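Local coordinates for protein PTS system, IIabc component (Clostridium difficile, PDB 3IPJ) that probably serves, as the EIIB domain of a larger phosphotransferase-system transporter, to pass a phosphoryl group through a phosphocysteine to an incoming sugar, possibly trehalose, at residues Asn4-Ile9 / Val72-Ala77; Lys8-Leu13 / Glu80-Lys85. All coordinates share one frame; numbering follows the deposited sequence.

Interaction 1: Asn4-Ile9 / Val72-Ala77; sequences NKYNKI and VNKVYA
The ring of Tyr-6 lies flat against the aliphatic stem of Lys-74. CB of Lys-74 stands 3.7 Å from the ring centroid of Tyr-6 and only 14° off the ring normal, which identifies a CH-pi contact over the face. Farther out, Lys-74 CD comes within 3.7 Å of Tyr-6 CZ. In both residues CG sits beside the backbone N (chi1 near -60°), which sends ring and stem off the same way, side by side, and lays CB and CD over one ring face. The amine end of Lys-74 then bends off at chi4. Val-75 meets the ring differently: its CG2 approaches the edge, 3.8 Å from Tyr-6 CD1. That same methyl also lies 4.1 Å from CG2 of Ile-9, and the Val-75 side chain crosses both partners at about a right angle. No hydrogen bond joins the segments; the contact is apolar.

In the next shell, Lys-5 CG backs the opposite ring face of Tyr-6, while the amine of Lys-5 forms salt bridges with Asp-51 and Glu-52. Leu-32 of strand 31-36 supports Val-75 from the sheet. The axes of the short helical segments 5-9 and 72-77 approach to 8.2 Å, with a crossing angle of -71°. This is the pairing of the N-terminal helix 5-17 with helix 71-79 in an EIIB domain of the glucose-type family, whose antiparallel four-stranded sheet lies beneath.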
loop_
_atom_site.group_PDB
_atom_site.type_symbol
_atom_site.label_atom_id
_atom_site.label_comp_id
_atom_site.label_asym_id
_atom_site.label_seq_id
_atom_site.Cartn_x
_atom_site.Cartn_y
_atom_site.Cartn_z
ATOM N N ASN A 4 7.026 -15.311 1.365
ATOM C CA ASN A 4 6.980 -14.239 0.375
ATOM C C ASN A 4 5.535 -13.740 0.099
ATOM O O ASN A 4 5.324 -12.930 -0.774
ATOM C CB ASN A 4 7.568 -14.731 -0.973
ATOM C CG ASN A 4 6.798 -15.913 -1.527
ATOM O OD1 ASN A 4 6.039 -16.523 -0.883
ATOM N ND2 ASN A 4 7.113 -16.244 -2.758
ATOM N N LYS A 5 4.574 -14.259 0.835
ATOM C CA LYS A 5 3.183 -13.917 0.627
ATOM C C LYS A 5 2.982 -12.428 0.579
ATOM O O LYS A 5 2.260 -11.934 -0.276
ATOM C CB LYS A 5 2.329 -14.552 1.776
ATOM C CG LYS A 5 0.826 -14.155 1.769
ATOM C CD LYS A 5 0.110 -14.784 2.992
ATOM C CE LYS A 5 -1.294 -14.170 3.305
ATOM N NZ LYS A 5 -2.351 -14.762 2.355
ATOM N N TYR A 6 3.658 -11.734 1.503
ATOM C CA TYR A 6 3.380 -10.288 1.723
ATOM C C TYR A 6 4.099 -9.379 0.761
ATOM O O TYR A 6 3.626 -8.272 0.410
ATOM C CB TYR A 6 3.648 -9.866 3.164
ATOM C CG TYR A 6 2.772 -10.691 4.076
ATOM C CD1 TYR A 6 1.377 -10.489 4.147
ATOM C CD2 TYR A 6 3.332 -11.730 4.820
ATOM C CE1 TYR A 6 0.609 -11.285 4.946
ATOM C CE2 TYR A 6 2.548 -12.534 5.613
ATOM C CZ TYR A 6 1.205 -12.300 5.676
ATOM O OH TYR A 6 0.474 -13.155 6.437
ATOM N N ASN A 7 5.260 -9.848 0.329
ATOM C CA ASN A 7 6.008 -9.150 -0.716
ATOM C C ASN A 7 5.352 -9.307 -2.107
ATOM O O ASN A 7 5.386 -8.348 -2.880
ATOM C CB ASN A 7 7.452 -9.604 -0.675
ATOM C CG ASN A 7 8.322 -8.823 -1.604
ATOM O OD1 ASN A 7 8.641 -9.321 -2.682
ATOM N ND2 ASN A 7 8.726 -7.584 -1.200
ATOM N N LYS A 8 4.706 -10.449 -2.398
ATOM C CA LYS A 8 3.916 -10.627 -3.656
ATOM C C LYS A 8 2.709 -9.661 -3.717
ATOM O O LYS A 8 2.513 -8.969 -4.692
ATOM C CB LYS A 8 3.405 -12.058 -3.830
ATOM C CG LYS A 8 4.509 -13.068 -3.838
ATOM C CD LYS A 8 3.973 -14.497 -3.809
ATOM C CE LYS A 8 2.840 -14.678 -4.782
ATOM N NZ LYS A 8 3.345 -15.002 -6.169
ATOM N N ILE A 9 1.902 -9.627 -2.656
ATOM C CA ILE A 9 0.856 -8.621 -2.552
ATOM C C ILE A 9 1.423 -7.181 -2.736
ATOM O O ILE A 9 0.918 -6.419 -3.538
ATOM C CB ILE A 9 0.101 -8.744 -1.174
ATOM C CG1 ILE A 9 -0.540 -10.167 -1.029
ATOM C CG2 ILE A 9 -0.904 -7.562 -0.975
ATOM C CD1 ILE A 9 -0.968 -10.593 0.432
ATOM N N VAL A 72 -1.932 -5.913 7.241
ATOM C CA VAL A 72 -1.553 -4.589 6.770
ATOM C C VAL A 72 -0.073 -4.228 7.123
ATOM O O VAL A 72 0.636 -3.641 6.295
ATOM C CB VAL A 72 -2.579 -3.485 7.242
ATOM C CG1 VAL A 72 -2.591 -3.373 8.739
ATOM C CG2 VAL A 72 -2.224 -2.103 6.589
ATOM N N ASN A 73 0.399 -4.574 8.335
ATOM C CA ASN A 73 1.788 -4.264 8.778
ATOM C C ASN A 73 2.839 -5.036 8.034
ATOM O O ASN A 73 3.908 -4.491 7.788
ATOM C CB ASN A 73 1.940 -4.601 10.260
ATOM C CG ASN A 73 0.934 -3.867 11.124
ATOM O OD1 ASN A 73 1.238 -2.805 11.665
ATOM N ND2 ASN A 73 -0.260 -4.408 11.245
ATOM N N LYS A 74 2.519 -6.325 7.712
ATOM C CA LYS A 74 3.425 -7.242 7.026
ATOM C C LYS A 74 3.591 -6.797 5.576
ATOM O O LYS A 74 4.684 -6.886 5.005
ATOM C CB LYS A 74 2.890 -8.668 7.104
ATOM C CG LYS A 74 2.793 -9.101 8.587
ATOM C CD LYS A 74 2.032 -10.480 8.814
ATOM C CE LYS A 74 1.723 -10.730 10.354
ATOM N NZ LYS A 74 2.813 -11.296 11.175
ATOM N N VAL A 75 2.507 -6.273 4.991
ATOM C CA VAL A 75 2.589 -5.720 3.611
ATOM C C VAL A 75 3.332 -4.389 3.655
ATOM O O VAL A 75 4.198 -4.097 2.790
ATOM C CB VAL A 75 1.210 -5.574 2.963
ATOM C CG1 VAL A 75 1.264 -4.767 1.621
ATOM C CG2 VAL A 75 0.626 -6.991 2.785
ATOM N N TYR A 76 3.058 -3.607 4.691
ATOM C CA TYR A 76 3.749 -2.330 4.781
ATOM C C TYR A 76 5.295 -2.559 4.871
ATOM O O TYR A 76 6.083 -1.860 4.237
ATOM C CB TYR A 76 3.162 -1.551 5.957
ATOM C CG TYR A 76 3.707 -0.179 5.995
ATOM C CD1 TYR A 76 3.332 0.763 5.040
ATOM C CD2 TYR A 76 4.617 0.202 6.985
ATOM C CE1 TYR A 76 3.861 2.084 5.059
ATOM C CE2 TYR A 76 5.146 1.517 6.990
ATOM C CZ TYR A 76 4.740 2.416 6.021
ATOM O OH TYR A 76 5.236 3.643 6.013
ATOM N N ALA A 77 5.719 -3.536 5.677
ATOM C CA ALA A 77 7.132 -3.850 5.874
ATOM C C ALA A 77 7.866 -4.277 4.545
ATOM O O ALA A 77 9.085 -4.024 4.337
ATOM C CB ALA A 77 7.271 -4.929 6.977
#

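Interaction 2: Lys8-Leu13 / Glu80-Lys85; sequences KIANEL and EKMGLK
Met-82 meets Ala-10 and Asn-11 through its terminal methyl. Its CE sits 3.4 Å from CB of Ala-10, closer than usual for two carbons in van der Waals contact, and this is the tight part of the interface. The side chain gets there by being fully extended beyond CG (chi2 -179°, chi3 -175°), which carries the methyl from the loop to the helix although the nearest CA atoms, those of Asn-11 and Met-82, are still 9.0 Å apart. Ala-10 is buried, and its CB is the atom the methyl presses on; Glu-78 and Val-79 of helix 71-79 also touch this alanine.

In the EIIB fold, this places the loop that follows helix 71-79 against the N-terminal helix, so that Met-82, in the segment that follows helix 71-79, continues the packing against the N-terminal helix. Asn-7 and Ile-14, on preceding and following turns of helix 5-17, give Met-82 further contacts.

The flank at Asn-11 faces solvent. Its side chain crosses that of Met-82 obliquely, bringing the amide group beside the methyl without any hydrogen bond between the segments. The buried surface totals just 119 Å², most of it on Met-82. Beyond it, Gly-83 turns the chain with a positive phi of 92°, and Leu-84 packs against Ile-14 as well as Ile-22 and Ile-25 of strand 22-27.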
loop_
_atom_site.group_PDB
_atom_site.type_symbol
_atom_site.label_atom_id
_atom_site.label_comp_id
_atom_site.label_asym_id
_atom_site.label_seq_id
_atom_site.Cartn_x
_atom_site.Cartn_y
_atom_site.Cartn_z
ATOM N N LYS A 8 4.706 -10.449 -2.398
ATOM C CA LYS A 8 3.916 -10.627 -3.656
ATOM C C LYS A 8 2.709 -9.661 -3.717
ATOM O O LYS A 8 2.513 -8.969 -4.692
ATOM C CB LYS A 8 3.405 -12.058 -3.830
ATOM C CG LYS A 8 4.509 -13.068 -3.838
ATOM C CD LYS A 8 3.973 -14.497 -3.809
ATOM C CE LYS A 8 2.840 -14.678 -4.782
ATOM N NZ LYS A 8 3.345 -15.002 -6.169
ATOM N N ILE A 9 1.902 -9.627 -2.656
ATOM C CA ILE A 9 0.856 -8.621 -2.552
ATOM C C ILE A 9 1.423 -7.181 -2.736
ATOM O O ILE A 9 0.918 -6.419 -3.538
ATOM C CB ILE A 9 0.101 -8.744 -1.174
ATOM C CG1 ILE A 9 -0.540 -10.167 -1.029
ATOM C CG2 ILE A 9 -0.904 -7.562 -0.975
ATOM C CD1 ILE A 9 -0.968 -10.593 0.432
ATOM N N ALA A 10 2.470 -6.809 -2.006
ATOM C CA ALA A 10 3.044 -5.461 -2.145
ATOM C C ALA A 10 3.381 -5.223 -3.589
ATOM O O ALA A 10 3.075 -4.161 -4.140
ATOM C CB ALA A 10 4.312 -5.315 -1.313
ATOM N N ASN A 11 4.059 -6.166 -4.216
ATOM C CA ASN A 11 4.435 -5.961 -5.623
ATOM C C ASN A 11 3.260 -5.854 -6.579
ATOM O O ASN A 11 3.290 -5.021 -7.519
ATOM C CB ASN A 11 5.483 -6.978 -6.092
ATOM C CG ASN A 11 6.885 -6.508 -5.756
ATOM O OD1 ASN A 11 7.445 -6.961 -4.793
ATOM N ND2 ASN A 11 7.425 -5.518 -6.515
ATOM N N GLU A 12 2.242 -6.691 -6.357
ATOM C CA GLU A 12 1.053 -6.635 -7.218
ATOM C C GLU A 12 0.407 -5.283 -7.031
ATOM O O GLU A 12 0.000 -4.646 -8.017
ATOM C CB GLU A 12 0.074 -7.746 -6.931
ATOM C CG GLU A 12 0.631 -9.056 -7.514
ATOM C CD GLU A 12 -0.186 -10.371 -7.245
ATOM O OE1 GLU A 12 -1.443 -10.291 -7.159
ATOM O OE2 GLU A 12 0.449 -11.514 -7.187
ATOM N N LEU A 13 0.294 -4.835 -5.771
ATOM C CA LEU A 13 -0.319 -3.535 -5.492
ATOM C C LEU A 13 0.449 -2.404 -6.191
ATOM O O LEU A 13 -0.186 -1.582 -6.899
ATOM C CB LEU A 13 -0.456 -3.312 -3.967
ATOM C CG LEU A 13 -1.532 -4.203 -3.358
ATOM C CD1 LEU A 13 -1.600 -3.997 -1.799
ATOM C CD2 LEU A 13 -2.893 -4.073 -4.041
ATOM N N GLU A 80 8.159 -0.929 2.527
ATOM C CA GLU A 80 9.243 -0.166 3.175
ATOM C C GLU A 80 10.664 -0.404 2.590
ATOM O O GLU A 80 11.539 0.446 2.766
ATOM C CB GLU A 80 9.305 -0.457 4.681
ATOM C CG GLU A 80 8.433 0.419 5.604
ATOM C CD GLU A 80 8.444 0.036 7.132
ATOM O OE1 GLU A 80 8.318 -1.173 7.514
ATOM O OE2 GLU A 80 8.529 1.008 7.949
ATOM N N LYS A 81 10.928 -1.546 1.947
ATOM C CA LYS A 81 12.265 -1.790 1.394
ATOM C C LYS A 81 12.322 -1.348 -0.076
ATOM O O LYS A 81 13.392 -1.166 -0.656
ATOM C CB LYS A 81 12.666 -3.269 1.520
ATOM C CG LYS A 81 12.367 -3.931 2.857
ATOM C CD LYS A 81 12.300 -5.468 2.669
ATOM C CE LYS A 81 11.935 -6.264 3.946
ATOM N NZ LYS A 81 11.855 -7.778 3.660
ATOM N N MET A 82 11.146 -1.172 -0.665
ATOM C CA MET A 82 11.026 -0.900 -2.078
ATOM C C MET A 82 11.529 0.520 -2.405
ATOM O O MET A 82 11.749 0.857 -3.562
ATOM C CB MET A 82 9.563 -1.116 -2.521
ATOM C CG MET A 82 9.089 -2.587 -2.582
ATOM S SD MET A 82 7.365 -2.758 -3.128
ATOM C CE MET A 82 7.247 -4.496 -2.885
ATOM N N GLY A 83 11.715 1.361 -1.393
ATOM C CA GLY A 83 12.266 2.681 -1.627
ATOM C C GLY A 83 11.261 3.808 -1.873
ATOM O O GLY A 83 11.630 4.980 -1.996
ATOM N N LEU A 84 9.978 3.488 -1.971
ATOM C CA LEU A 84 9.004 4.554 -2.166
ATOM C C LEU A 84 9.039 5.402 -0.881
ATOM O O LEU A 84 9.639 4.981 0.134
ATOM C CB LEU A 84 7.616 3.981 -2.462
ATOM C CG LEU A 84 7.604 2.857 -3.520
ATOM C CD1 LEU A 84 8.575 1.831 -3.132
ATOM C CD2 LEU A 84 6.305 2.159 -3.620
ATOM N N LYS A 85 8.473 6.607 -0.939
ATOM C CA LYS A 85 8.281 7.448 0.218
ATOM C C LYS A 85 7.221 6.794 1.139
ATOM O O LYS A 85 6.020 6.942 0.934
ATOM C CB LYS A 85 7.822 8.829 -0.297
ATOM C CG LYS A 85 7.902 10.019 0.647
ATOM C CD LYS A 85 7.678 11.361 -0.141
ATOM C CE LYS A 85 7.042 12.510 0.736
ATOM N NZ LYS A 85 7.894 13.130 1.847
#

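Overall arrangement
Interactions 1 and 2 are successive stations along helix 5-17, with centres about 8 Å apart and Lys-8 and Ile-9 common to both. Farther along the same chain their second segments follow in the same order, first helix 71-79 and then the loop after it. The two contacts also touch: Val-75 CG1 lies 4.2 Å from Ala-10 CA, and Asn-7 ND2 is 3.8 Å from Met-82 CE. Together they form one continuous, largely apolar seam joining segments more than 60 residues apart in sequence. Both are away from Cys-28, the predicted phosphocysteine, and Glu-40, known zinc-binding residues although no zinc is bound to this chain; they are plain packing against the N-terminal helix.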